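Local structure of tail fiber protein (Acinetobacter phage AM24, 5W5P) at residues I309-L315 against G331-Y337; W316-F322 against Y337-T343; L346-K350 against Y380-V384; Y416-S420 against G429-S433. The protein is a tailspike of a bacteriophage that probably recognises and cleaves the capsular polysaccharide of its Acinetobacter host. All blocks are in the same frame, centred on the assembly; numbering follows the deposited sequence.

Interaction 1: residues I309-L315 against G331-Y337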
loop_
_atom_site.group_PDB
_atom_site.type_symbol
_atom_site.label_atom_id
_atom_site.label_comp_id
_atom_site.label_asym_id
_atom_site.label_seq_id
_atom_site.Cartn_x
_atom_site.Cartn_y
_atom_site.Cartn_z
ATOM N N ILE A 309 11.744 -2.397 -4.620
ATOM C CA ILE A 309 11.713 -2.486 -3.165
ATOM C C ILE A 309 10.491 -1.716 -2.686
ATOM O O ILE A 309 10.146 -0.668 -3.243
ATOM C CB ILE A 309 13.012 -1.951 -2.519
ATOM C CG1 ILE A 309 12.955 -2.082 -0.993
ATOM C CG2 ILE A 309 13.275 -0.506 -2.915
ATOM C CD1 ILE A 309 14.268 -1.816 -0.307
ATOM N N ARG A 310 9.813 -2.254 -1.678
ATOM C CA ARG A 310 8.710 -1.560 -1.029
ATOM C C ARG A 310 9.001 -1.532 0.461
ATOM O O ARG A 310 9.346 -2.566 1.043
ATOM C CB ARG A 310 7.357 -2.240 -1.289
ATOM C CG ARG A 310 7.132 -2.699 -2.716
ATOM C CD ARG A 310 7.741 -4.074 -2.962
ATOM N NE ARG A 310 7.056 -4.775 -4.040
ATOM C CZ ARG A 310 7.519 -5.874 -4.627
ATOM N NH1 ARG A 310 6.837 -6.441 -5.613
ATOM N NH2 ARG A 310 8.668 -6.402 -4.231
ATOM N N CYS A 311 8.881 -0.354 1.067
ATOM C CA CYS A 311 9.033 -0.188 2.511
ATOM C C CYS A 311 7.863 0.664 2.989
ATOM O O CYS A 311 7.903 1.894 2.882
ATOM C CB CYS A 311 10.376 0.448 2.858
ATOM S SG CYS A 311 11.832 -0.470 2.261
ATOM N N ASP A 312 6.824 0.013 3.516
ATOM C CA ASP A 312 5.569 0.677 3.841
ATOM C C ASP A 312 5.212 0.498 5.313
ATOM O O ASP A 312 5.448 -0.564 5.897
ATOM C CB ASP A 312 4.428 0.144 2.968
ATOM C CG ASP A 312 4.735 0.237 1.482
ATOM O OD1 ASP A 312 5.513 1.132 1.088
ATOM O OD2 ASP A 312 4.189 -0.580 0.706
ATOM N N GLY A 313 4.646 1.549 5.906
ATOM C CA GLY A 313 4.060 1.466 7.231
ATOM C C GLY A 313 4.971 0.975 8.335
ATOM O O GLY A 313 4.480 0.462 9.347
ATOM N N ASN A 314 6.285 1.115 8.179
ATOM C CA ASN A 314 7.212 0.720 9.227
ATOM C C ASN A 314 7.232 1.754 10.351
ATOM O O ASN A 314 6.887 2.924 10.166
ATOM C CB ASN A 314 8.628 0.564 8.673
ATOM C CG ASN A 314 8.788 -0.668 7.813
ATOM O OD1 ASN A 314 8.746 -1.798 8.305
ATOM N ND2 ASN A 314 8.989 -0.456 6.517
ATOM N N LEU A 315 7.642 1.298 11.532
ATOM C CA LEU A 315 8.032 2.177 12.626
ATOM C C LEU A 315 9.552 2.210 12.685
ATOM O O LEU A 315 10.199 1.158 12.626
ATOM C CB LEU A 315 7.446 1.697 13.952
ATOM C CG LEU A 315 8.053 2.165 15.277
ATOM C CD1 LEU A 315 7.620 3.569 15.610
ATOM C CD2 LEU A 315 7.634 1.215 16.389
ATOM N N GLY A 331 10.801 1.651 -6.932
ATOM C CA GLY A 331 10.795 1.711 -5.480
ATOM C C GLY A 331 9.573 2.455 -4.974
ATOM O O GLY A 331 9.111 3.411 -5.598
ATOM N N THR A 332 9.047 1.998 -3.836
ATOM C CA THR A 332 7.919 2.646 -3.182
ATOM C C THR A 332 8.166 2.698 -1.680
ATOM O O THR A 332 8.663 1.735 -1.092
ATOM C CB THR A 332 6.595 1.917 -3.484
ATOM O OG1 THR A 332 6.806 0.501 -3.471
ATOM C CG2 THR A 332 6.039 2.337 -4.848
ATOM N N PHE A 333 7.838 3.837 -1.069
ATOM C CA PHE A 333 7.957 4.037 0.378
ATOM C C PHE A 333 6.697 4.768 0.838
ATOM O O PHE A 333 6.620 5.996 0.734
ATOM C CB PHE A 333 9.210 4.826 0.743
ATOM C CG PHE A 333 10.496 4.187 0.285
ATOM C CD1 PHE A 333 10.916 4.315 -1.033
ATOM C CD2 PHE A 333 11.300 3.484 1.173
ATOM C CE1 PHE A 333 12.089 3.745 -1.465
ATOM C CE2 PHE A 333 12.483 2.910 0.743
ATOM C CZ PHE A 333 12.876 3.043 -0.583
ATOM N N ILE A 334 5.725 4.020 1.360
ATOM C CA ILE A 334 4.387 4.532 1.632
ATOM C C ILE A 334 4.119 4.455 3.130
ATOM O O ILE A 334 4.072 3.362 3.709
ATOM C CB ILE A 334 3.310 3.771 0.846
ATOM C CG1 ILE A 334 3.712 3.643 -0.630
ATOM C CG2 ILE A 334 1.935 4.423 1.038
ATOM C CD1 ILE A 334 2.632 3.057 -1.518
ATOM N N GLY A 335 3.938 5.614 3.758
ATOM C CA GLY A 335 3.371 5.660 5.091
ATOM C C GLY A 335 4.286 5.252 6.219
ATOM O O GLY A 335 3.805 4.815 7.264
ATOM N N ASN A 336 5.598 5.379 6.045
ATOM C CA ASN A 336 6.504 5.057 7.136
ATOM C C ASN A 336 6.398 6.093 8.251
ATOM O O ASN A 336 5.954 7.227 8.051
ATOM C CB ASN A 336 7.943 4.966 6.635
ATOM C CG ASN A 336 8.186 3.719 5.818
ATOM O OD1 ASN A 336 8.005 2.600 6.306
ATOM N ND2 ASN A 336 8.570 3.901 4.556
ATOM N N TYR A 337 6.811 5.677 9.445
ATOM C CA TYR A 337 6.789 6.507 10.644
ATOM C C TYR A 337 8.225 6.624 11.141
ATOM O O TYR A 337 8.780 5.663 11.689
ATOM C CB TYR A 337 5.865 5.894 11.701
ATOM C CG TYR A 337 5.765 6.630 13.027
ATOM C CD1 TYR A 337 6.773 6.529 13.979
ATOM C CD2 TYR A 337 4.639 7.381 13.346
ATOM C CE1 TYR A 337 6.681 7.179 15.189
ATOM C CE2 TYR A 337 4.535 8.033 14.563
ATOM C CZ TYR A 337 5.559 7.927 15.481
ATOM O OH TYR A 337 5.468 8.570 16.696
HETATM O O HOH W 1 4.354 -0.636 -1.925
#
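N314 and N336 lie alongside each other with their amides only 9° apart in plane, and the amide of N336 joins the two parallel chains. N336 ND2 donates to C311 O at 2.7 Å, from above the carbonyl plane. N336 OD1 accepts twice, from N314 N at 2.9 Å and from N314 ND2 at 3.2 Å, the donors coming from opposite faces of its plane. With CG turned beside the backbone N in both residues (chi1 -72° and -73°), the amides point the same way into the interior. This is the asparagine stack of a parallel beta-helix turn: N314 ND2 also donates to V284 O, in the preceding coil, and N372 meets the backbone beyond N336. Asparagine suits the place because one amide both donates and accepts; G313 and G335, at positive phi, make the bend just before it. The interior is tightly packed here, with C311 CB 3.6 Å from F333 CD2 and F369 stacked on the F333 ring. On the other face, where D312 is partly exposed, water takes part: D312 OD2 accepts a hydrogen bond from one at 2.6 Å that also donates to T332 OG1. D312 OD1 takes I334 N at 2.9 Å on its anti side, well out of the carboxylate plane. I334 packs against I334 of each neighbouring subunit, and R310 leads away to a bond with N281.

Interaction 2: residues W316-F322 against Y337-T343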
loop_
_atom_site.group_PDB
_atom_site.type_symbol
_atom_site.label_atom_id
_atom_site.label_comp_id
_atom_site.label_asym_id
_atom_site.label_seq_id
_atom_site.Cartn_x
_atom_site.Cartn_y
_atom_site.Cartn_z
ATOM N N TRP A 316 10.121 3.415 12.773
ATOM C CA TRP A 316 11.577 3.610 12.781
ATOM C C TRP A 316 11.884 4.761 13.740
ATOM O O TRP A 316 11.900 5.930 13.340
ATOM C CB TRP A 316 12.101 3.889 11.378
ATOM C CG TRP A 316 13.579 3.730 11.229
ATOM C CD1 TRP A 316 14.508 4.730 11.119
ATOM C CD2 TRP A 316 14.307 2.499 11.158
ATOM N NE1 TRP A 316 15.767 4.194 10.992
ATOM C CE2 TRP A 316 15.669 2.826 11.006
ATOM C CE3 TRP A 316 13.938 1.151 11.209
ATOM C CZ2 TRP A 316 16.664 1.853 10.909
ATOM C CZ3 TRP A 316 14.926 0.184 11.114
ATOM C CH2 TRP A 316 16.273 0.539 10.967
ATOM N N GLU A 317 12.137 4.421 15.003
ATOM C CA GLU A 317 12.311 5.397 16.069
ATOM C C GLU A 317 13.657 5.197 16.750
ATOM O O GLU A 317 14.097 4.059 16.951
ATOM C CB GLU A 317 11.178 5.282 17.096
ATOM C CG GLU A 317 10.996 6.498 17.985
ATOM C CD GLU A 317 9.675 6.469 18.728
ATOM O OE1 GLU A 317 8.933 5.476 18.575
ATOM O OE2 GLU A 317 9.377 7.437 19.462
ATOM N N SER A 318 14.303 6.312 17.106
ATOM C CA SER A 318 15.585 6.293 17.817
ATOM C C SER A 318 16.591 5.394 17.110
ATOM O O SER A 318 17.380 4.689 17.740
ATOM C CB SER A 318 15.401 5.862 19.274
ATOM O OG SER A 318 14.406 6.644 19.908
ATOM N N SER A 319 16.568 5.429 15.788
ATOM C CA SER A 319 17.292 4.466 14.975
ATOM C C SER A 319 18.305 5.180 14.078
ATOM O O SER A 319 18.534 6.389 14.193
ATOM C CB SER A 319 16.301 3.635 14.162
ATOM O OG SER A 319 15.640 2.685 14.981
ATOM N N GLY A 320 18.912 4.419 13.180
ATOM C CA GLY A 320 19.920 4.927 12.268
ATOM C C GLY A 320 19.378 5.175 10.876
ATOM O O GLY A 320 18.250 5.647 10.703
ATOM N N VAL A 321 20.195 4.855 9.872
ATOM C CA VAL A 321 19.775 5.010 8.485
ATOM C C VAL A 321 18.809 3.884 8.142
ATOM O O VAL A 321 19.149 2.700 8.254
ATOM C CB VAL A 321 20.986 5.020 7.541
ATOM C CG1 VAL A 321 20.542 4.879 6.085
ATOM C CG2 VAL A 321 21.789 6.295 7.731
ATOM N N PHE A 322 17.590 4.249 7.727
ATOM C CA PHE A 322 16.574 3.241 7.454
ATOM C C PHE A 322 16.869 2.465 6.176
ATOM O O PHE A 322 16.516 1.281 6.075
ATOM C CB PHE A 322 15.191 3.889 7.371
ATOM C CG PHE A 322 14.115 2.951 6.897
ATOM C CD1 PHE A 322 13.698 1.893 7.699
ATOM C CD2 PHE A 322 13.530 3.114 5.649
ATOM C CE1 PHE A 322 12.715 1.018 7.270
ATOM C CE2 PHE A 322 12.547 2.243 5.207
ATOM C CZ PHE A 322 12.137 1.192 6.018
ATOM N N TYR A 337 6.811 5.677 9.445
ATOM C CA TYR A 337 6.789 6.507 10.644
ATOM C C TYR A 337 8.225 6.624 11.141
ATOM O O TYR A 337 8.780 5.663 11.689
ATOM C CB TYR A 337 5.865 5.894 11.701
ATOM C CG TYR A 337 5.765 6.630 13.027
ATOM C CD1 TYR A 337 6.773 6.529 13.979
ATOM C CD2 TYR A 337 4.639 7.381 13.346
ATOM C CE1 TYR A 337 6.681 7.179 15.189
ATOM C CE2 TYR A 337 4.535 8.033 14.563
ATOM C CZ TYR A 337 5.559 7.927 15.481
ATOM O OH TYR A 337 5.468 8.570 16.696
ATOM N N PHE A 338 8.828 7.790 10.930
ATOM C CA PHE A 338 10.160 8.096 11.428
ATOM C C PHE A 338 10.059 9.110 12.558
ATOM O O PHE A 338 9.327 10.101 12.448
ATOM C CB PHE A 338 11.050 8.645 10.316
ATOM C CG PHE A 338 11.188 7.732 9.138
ATOM C CD1 PHE A 338 12.072 6.664 9.175
ATOM C CD2 PHE A 338 10.451 7.949 7.983
ATOM C CE1 PHE A 338 12.211 5.820 8.084
ATOM C CE2 PHE A 338 10.585 7.113 6.887
ATOM C CZ PHE A 338 11.465 6.046 6.936
ATOM N N GLU A 339 10.794 8.861 13.643
ATOM C CA GLU A 339 10.742 9.732 14.816
ATOM C C GLU A 339 12.078 9.704 15.542
ATOM O O GLU A 339 12.491 8.650 16.034
ATOM C CB GLU A 339 9.616 9.307 15.761
ATOM C CG GLU A 339 9.467 10.198 16.984
ATOM C CD GLU A 339 9.216 11.651 16.619
ATOM O OE1 GLU A 339 8.410 11.906 15.699
ATOM O OE2 GLU A 339 9.822 12.541 17.253
ATOM N N GLY A 340 12.740 10.860 15.611
ATOM C CA GLY A 340 13.929 11.054 16.423
ATOM C C GLY A 340 15.050 10.060 16.213
ATOM O O GLY A 340 15.482 9.401 17.163
ATOM N N ASN A 341 15.543 9.951 14.981
ATOM C CA ASN A 341 16.584 8.993 14.631
ATOM C C ASN A 341 17.932 9.703 14.569
ATOM O O ASN A 341 18.108 10.629 13.771
ATOM C CB ASN A 341 16.256 8.320 13.298
ATOM C CG ASN A 341 14.939 7.565 13.341
ATOM O OD1 ASN A 341 14.840 6.517 13.978
ATOM N ND2 ASN A 341 13.920 8.095 12.666
ATOM N N ASN A 342 18.878 9.266 15.405
ATOM C CA ASN A 342 20.196 9.892 15.474
ATOM C C ASN A 342 21.272 8.927 15.967
ATOM O O ASN A 342 21.957 9.206 16.957
ATOM C CB ASN A 342 20.154 11.124 16.383
ATOM C CG ASN A 342 21.446 11.943 16.328
ATOM O OD1 ASN A 342 22.154 11.941 15.318
ATOM N ND2 ASN A 342 21.761 12.635 17.422
ATOM N N THR A 343 21.436 7.795 15.292
ATOM C CA THR A 343 22.477 6.835 15.649
ATOM C C THR A 343 22.844 6.048 14.396
ATOM O O THR A 343 22.399 6.373 13.290
ATOM C CB THR A 343 22.026 5.927 16.800
ATOM O OG1 THR A 343 23.046 4.957 17.075
ATOM C CG2 THR A 343 20.726 5.216 16.454
HETATM O O HOH W 2 6.720 7.207 19.162
#
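An aromatic cluster fills the inside of this corner of the parallel beta-helix, where W316 and F322 of one coil meet F338 of the next. W316 and F338 sit on the inward face of their paired strands. F338 turns its edge toward the face of F322 in an offset edge-to-face pair, centroids 5.4 Å apart and planes at 72°, and its CD1 also reaches W316 CB at 3.5 Å. The indole is covered on one face by S319 CB and on the other by F322. Aromatic rings suit this place, offering edges and faces to the buried rings of the next coil. Beside the cluster, N341 fastens the turn. Its CG lies beside the backbone N (chi1 -60°), which brings the amide between W316 O and S319 N. N341 ND2 donates to W316 O at 3.0 Å, the oxygen in the amide plane but ND2 above the plane of that carbonyl, and E339 N comes from its opposite face. N341 OD1 uses a lone pair, in its carbonyl plane, for S319 N at 2.7 Å. On the outward face E317 and E339 lie side by side near CB and CG before E339 bends away, and a water donating to E317 OE2 lies 3.1 Å from Y337 OH. Within its coil the indole is fixed by W316 NE1, donating straight, in the ring plane, to G320 O at 2.9 Å.

Interaction 3: residues L346-K350 against Y380-V384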
loop_
_atom_site.group_PDB
_atom_site.type_symbol
_atom_site.label_atom_id
_atom_site.label_comp_id
_atom_site.label_asym_id
_atom_site.label_seq_id
_atom_site.Cartn_x
_atom_site.Cartn_y
_atom_site.Cartn_z
ATOM N N LEU A 346 23.557 7.367 10.498
ATOM C CA LEU A 346 22.844 8.620 10.260
ATOM C C LEU A 346 23.663 9.867 10.576
ATOM O O LEU A 346 23.590 10.826 9.787
ATOM C CB LEU A 346 21.526 8.632 11.046
ATOM C CG LEU A 346 20.405 9.491 10.460
ATOM C CD1 LEU A 346 19.058 8.896 10.802
ATOM C CD2 LEU A 346 20.494 10.930 10.951
ATOM N N PRO A 347 24.419 9.953 11.677
ATOM C CA PRO A 347 25.228 11.164 11.898
ATOM C C PRO A 347 26.284 11.406 10.829
ATOM O O PRO A 347 26.727 12.550 10.672
ATOM C CB PRO A 347 25.863 10.916 13.270
ATOM C CG PRO A 347 24.927 9.982 13.946
ATOM C CD PRO A 347 24.436 9.074 12.862
ATOM N N THR A 348 26.694 10.382 10.081
ATOM C CA THR A 348 27.683 10.580 9.027
ATOM C C THR A 348 27.032 10.801 7.660
ATOM O O THR A 348 27.373 11.756 6.957
ATOM C CB THR A 348 28.646 9.390 8.969
ATOM O OG1 THR A 348 29.384 9.314 10.194
ATOM C CG2 THR A 348 29.625 9.557 7.815
ATOM N N LEU A 349 26.096 9.932 7.271
ATOM C CA LEU A 349 25.404 10.108 5.999
ATOM C C LEU A 349 24.413 11.263 6.036
ATOM O O LEU A 349 24.107 11.831 4.983
ATOM C CB LEU A 349 24.686 8.817 5.609
ATOM C CG LEU A 349 25.600 7.594 5.495
ATOM C CD1 LEU A 349 24.814 6.375 5.046
ATOM C CD2 LEU A 349 26.757 7.880 4.540
ATOM N N LYS A 350 23.920 11.620 7.224
ATOM C CA LYS A 350 22.998 12.741 7.420
ATOM C C LYS A 350 21.756 12.597 6.544
ATOM O O LYS A 350 21.354 13.518 5.830
ATOM C CB LYS A 350 23.700 14.080 7.182
ATOM C CG LYS A 350 24.778 14.376 8.201
ATOM C CD LYS A 350 25.424 15.718 7.939
ATOM C CE LYS A 350 26.489 16.030 8.973
ATOM N NZ LYS A 350 25.947 15.989 10.357
ATOM N N TYR A 380 18.864 17.700 13.336
ATOM C CA TYR A 380 18.776 17.749 11.883
ATOM C C TYR A 380 17.708 18.710 11.382
ATOM O O TYR A 380 17.460 18.771 10.174
ATOM C CB TYR A 380 18.551 16.341 11.332
ATOM C CG TYR A 380 19.654 15.427 11.778
ATOM C CD1 TYR A 380 20.935 15.565 11.260
ATOM C CD2 TYR A 380 19.436 14.462 12.748
ATOM C CE1 TYR A 380 21.962 14.756 11.675
ATOM C CE2 TYR A 380 20.461 13.643 13.171
ATOM C CZ TYR A 380 21.726 13.799 12.631
ATOM O OH TYR A 380 22.757 12.986 13.043
ATOM N N LYS A 381 17.084 19.473 12.278
ATOM C CA LYS A 381 16.158 20.507 11.835
ATOM C C LYS A 381 16.884 21.662 11.155
ATOM O O LYS A 381 16.364 22.225 10.186
ATOM C CB LYS A 381 15.333 21.010 13.020
ATOM C CG LYS A 381 14.362 19.975 13.559
ATOM C CD LYS A 381 13.667 20.470 14.808
ATOM C CE LYS A 381 12.713 19.420 15.355
ATOM N NZ LYS A 381 12.093 19.883 16.626
ATOM N N ALA A 382 18.085 22.012 11.627
ATOM C CA ALA A 382 18.841 23.149 11.109
ATOM C C ALA A 382 20.159 22.748 10.452
ATOM O O ALA A 382 20.981 23.622 10.152
ATOM C CB ALA A 382 19.112 24.157 12.228
ATOM N N ASP A 383 20.382 21.457 10.226
ATOM C CA ASP A 383 21.597 20.964 9.585
ATOM C C ASP A 383 21.457 21.119 8.076
ATOM O O ASP A 383 20.736 20.345 7.435
ATOM C CB ASP A 383 21.825 19.504 9.973
ATOM C CG ASP A 383 23.194 18.985 9.567
ATOM O OD1 ASP A 383 23.821 19.561 8.651
ATOM O OD2 ASP A 383 23.639 17.979 10.161
ATOM N N VAL A 384 22.163 22.101 7.500
ATOM C CA VAL A 384 22.040 22.382 6.069
ATOM C C VAL A 384 22.518 21.217 5.216
ATOM O O VAL A 384 22.175 21.141 4.032
ATOM C CB VAL A 384 22.796 23.678 5.683
ATOM C CG1 VAL A 384 22.395 24.830 6.592
ATOM C CG2 VAL A 384 24.309 23.471 5.703
#
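K350 NZ meets D383 OD2 at 3.1 Å, a salt bridge that uses the syn lone pair of the carboxylate. The lysine runs out extended and bends only at its last torsion (chi4 -56°), which swings NZ onto the oxygen; the two side chains cross at about a right angle. The other carboxylate oxygen, D383 OD1, is held by N385 N, an Asx turn that should keep the group from rotating freely. K350 directly follows the short helix 346-349: its N donates to L346 O, and its phi is positive as the chain leaves the helix. On the inner side of the contact Y380 supplies the bulk. L346 CD2 sits over one face of its ring, 3.9 Å from the centroid and 30° off the normal, a CH-pi contact for which a branched aliphatic group is well suited. Further along, the phenol oxygen lies against the proline, Y380 OH to P347 CA 3.3 Å, and is hydrogen-bonded to N342, so a tyrosine can bury its ring and still satisfy its hydroxyl. The helix and the loop 380-384 thus meet as excursions from neighbouring parts of the beta-helix. With K350 and D383 both partly exposed, water probably screens their charges, and the buried tyrosine and leucine probably hold the loop to the helix more than the ion pair does.

Interaction 4: residues Y416-S420 against G429-S433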
loop_
_atom_site.group_PDB
_atom_site.type_symbol
_atom_site.label_atom_id
_atom_site.label_comp_id
_atom_site.label_asym_id
_atom_site.label_seq_id
_atom_site.Cartn_x
_atom_site.Cartn_y
_atom_site.Cartn_z
ATOM N N TYR A 416 15.662 19.933 7.930
ATOM C CA TYR A 416 16.096 21.001 7.041
ATOM C C TYR A 416 15.611 20.759 5.617
ATOM O O TYR A 416 15.106 21.677 4.959
ATOM C CB TYR A 416 17.615 21.141 7.077
ATOM C CG TYR A 416 18.076 22.420 6.432
ATOM C CD1 TYR A 416 17.949 23.633 7.093
ATOM C CD2 TYR A 416 18.616 22.422 5.154
ATOM C CE1 TYR A 416 18.356 24.816 6.503
ATOM C CE2 TYR A 416 19.023 23.603 4.555
ATOM C CZ TYR A 416 18.890 24.794 5.236
ATOM O OH TYR A 416 19.297 25.968 4.653
ATOM N N ARG A 417 15.729 19.524 5.135
ATOM C CA ARG A 417 15.291 19.189 3.791
ATOM C C ARG A 417 14.684 17.795 3.782
ATOM O O ARG A 417 15.055 16.926 4.577
ATOM C CB ARG A 417 16.446 19.258 2.791
ATOM C CG ARG A 417 16.658 20.638 2.185
ATOM C CD ARG A 417 17.607 20.571 1.002
ATOM N NE ARG A 417 17.805 21.878 0.391
ATOM C CZ ARG A 417 18.811 22.696 0.680
ATOM N NH1 ARG A 417 19.725 22.342 1.577
ATOM N NH2 ARG A 417 18.902 23.867 0.070
HETATM N N MSE A 418 13.753 17.589 2.859
HETATM C CA MSE A 418 13.170 16.274 2.664
HETATM C C MSE A 418 13.954 15.478 1.620
HETATM O O MSE A 418 13.998 14.245 1.679
HETATM C CB MSE A 418 11.706 16.391 2.257
HETATM C CG MSE A 418 10.944 15.084 2.397
HETATM SE SE MSE A 418 9.160 15.183 1.633
HETATM C CE MSE A 418 8.352 16.409 2.922
ATOM N N TRP A 419 14.576 16.185 0.674
ATOM C CA TRP A 419 15.365 15.540 -0.367
ATOM C C TRP A 419 16.500 16.468 -0.785
ATOM O O TRP A 419 16.502 17.662 -0.475
ATOM C CB TRP A 419 14.494 15.152 -1.571
ATOM C CG TRP A 419 13.817 16.308 -2.248
ATOM C CD1 TRP A 419 14.379 17.182 -3.133
ATOM C CD2 TRP A 419 12.450 16.713 -2.102
ATOM N NE1 TRP A 419 13.449 18.101 -3.545
ATOM C CE2 TRP A 419 12.257 17.838 -2.925
ATOM C CE3 TRP A 419 11.372 16.234 -1.353
ATOM C CZ2 TRP A 419 11.030 18.492 -3.021
ATOM C CZ3 TRP A 419 10.159 16.886 -1.446
ATOM C CH2 TRP A 419 9.997 17.999 -2.276
ATOM N N SER A 420 17.477 15.893 -1.487
ATOM C CA SER A 420 18.592 16.680 -2.002
ATOM C C SER A 420 18.078 17.773 -2.929
ATOM O O SER A 420 17.288 17.508 -3.840
ATOM C CB SER A 420 19.581 15.782 -2.745
ATOM O OG SER A 420 20.150 14.808 -1.892
ATOM N N GLY A 429 1.633 18.258 -2.168
ATOM C CA GLY A 429 1.013 17.807 -0.938
ATOM C C GLY A 429 1.949 17.591 0.229
ATOM O O GLY A 429 1.508 17.094 1.271
ATOM N N ASN A 430 3.221 17.950 0.097
ATOM C CA ASN A 430 4.192 17.717 1.157
ATOM C C ASN A 430 4.176 18.853 2.171
ATOM O O ASN A 430 3.863 20.006 1.844
ATOM C CB ASN A 430 5.598 17.568 0.572
ATOM C CG ASN A 430 5.712 16.387 -0.375
ATOM O OD1 ASN A 430 5.670 15.224 0.047
ATOM N ND2 ASN A 430 5.850 16.679 -1.664
ATOM N N ALA A 431 4.541 18.523 3.408
ATOM C CA ALA A 431 4.587 19.484 4.500
ATOM C C ALA A 431 6.026 19.679 4.955
ATOM O O ALA A 431 6.736 18.703 5.209
ATOM C CB ALA A 431 3.723 19.025 5.669
ATOM N N PHE A 432 6.447 20.935 5.061
ATOM C CA PHE A 432 7.811 21.295 5.455
ATOM C C PHE A 432 7.748 22.136 6.725
ATOM O O PHE A 432 8.030 23.335 6.709
ATOM C CB PHE A 432 8.524 22.040 4.326
ATOM C CG PHE A 432 8.418 21.356 3.000
ATOM C CD1 PHE A 432 9.331 20.382 2.639
ATOM C CD2 PHE A 432 7.398 21.679 2.116
ATOM C CE1 PHE A 432 9.232 19.744 1.420
ATOM C CE2 PHE A 432 7.294 21.045 0.895
ATOM C CZ PHE A 432 8.211 20.078 0.543
ATOM N N SER A 433 7.381 21.498 7.828
ATOM C CA SER A 433 7.236 22.211 9.087
ATOM C C SER A 433 8.587 22.762 9.536
ATOM O O SER A 433 9.601 22.058 9.510
ATOM C CB SER A 433 6.639 21.272 10.138
ATOM O OG SER A 433 6.897 21.715 11.455
#
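M418, present as selenomethionine, reaches across the interior of the last coils of the parallel beta-helix to N430, A431 and F432. Its chain is fully extended through CG and SE, and then the final torsion turns (chi3 -69°), bringing the methyl CE against all three. There M418 CE lies 3.6 Å from A431 O. The same methyl is 3.8 Å from F432 CE1. A long unbranched apolar side chain suits this place, since it can reach from a loop to strand 431-432 and bend only at its end. W419 takes a different first torsion. Its CG sits between the backbone N and the carbonyl carbon, the crowded position (chi1 61°), and this folds the indole back so that its six-membered ring comes up to F432, while F408 stacks on the indole. F432 CG lies beside its own backbone N, which brings the CE1 and CZ end of the ring to both the methyl and the indole. The two aromatic planes stand at 75°, with centroids 5.9 Å apart, in an oblique pair. N430 follows G429, whose positive phi turns the chain at the corner. The amide is not spent on M418: N430 OD1 accepts from N411 ND2, and N430 ND2 donates to F408 O and Q427 OE1, so this polar group is satisfied although buried. Backbone bonds join F432 to a neighbouring subunit. The nearest approach of the two rings is W419 CH2 to F432 CZ, 3.9 Å, with CH2 at the edge of the phenylalanine and near its plane.

Interactions 1 and 2 are successive parts of one pair of coils, sharing Y337 and strand 331-339. Their centres lie 14 Å apart, and F322 joins them, with its CZ 3.6 Å from N314 ND2. From there the chain passes into helix 346-349, and interaction 3 touches interaction 2 through N342 OD1 and Y380 OH, 2.6 Å apart. Interaction 4 adjoins interaction 3 where Y380 O and Y416 N lie 3.1 Å apart, but stays about 9 Å, between nearest atoms, from interactions 1 and 2. Interactions 1 and 4, and interaction 2 through Y337, border a neighbouring subunit; interaction 3 does not.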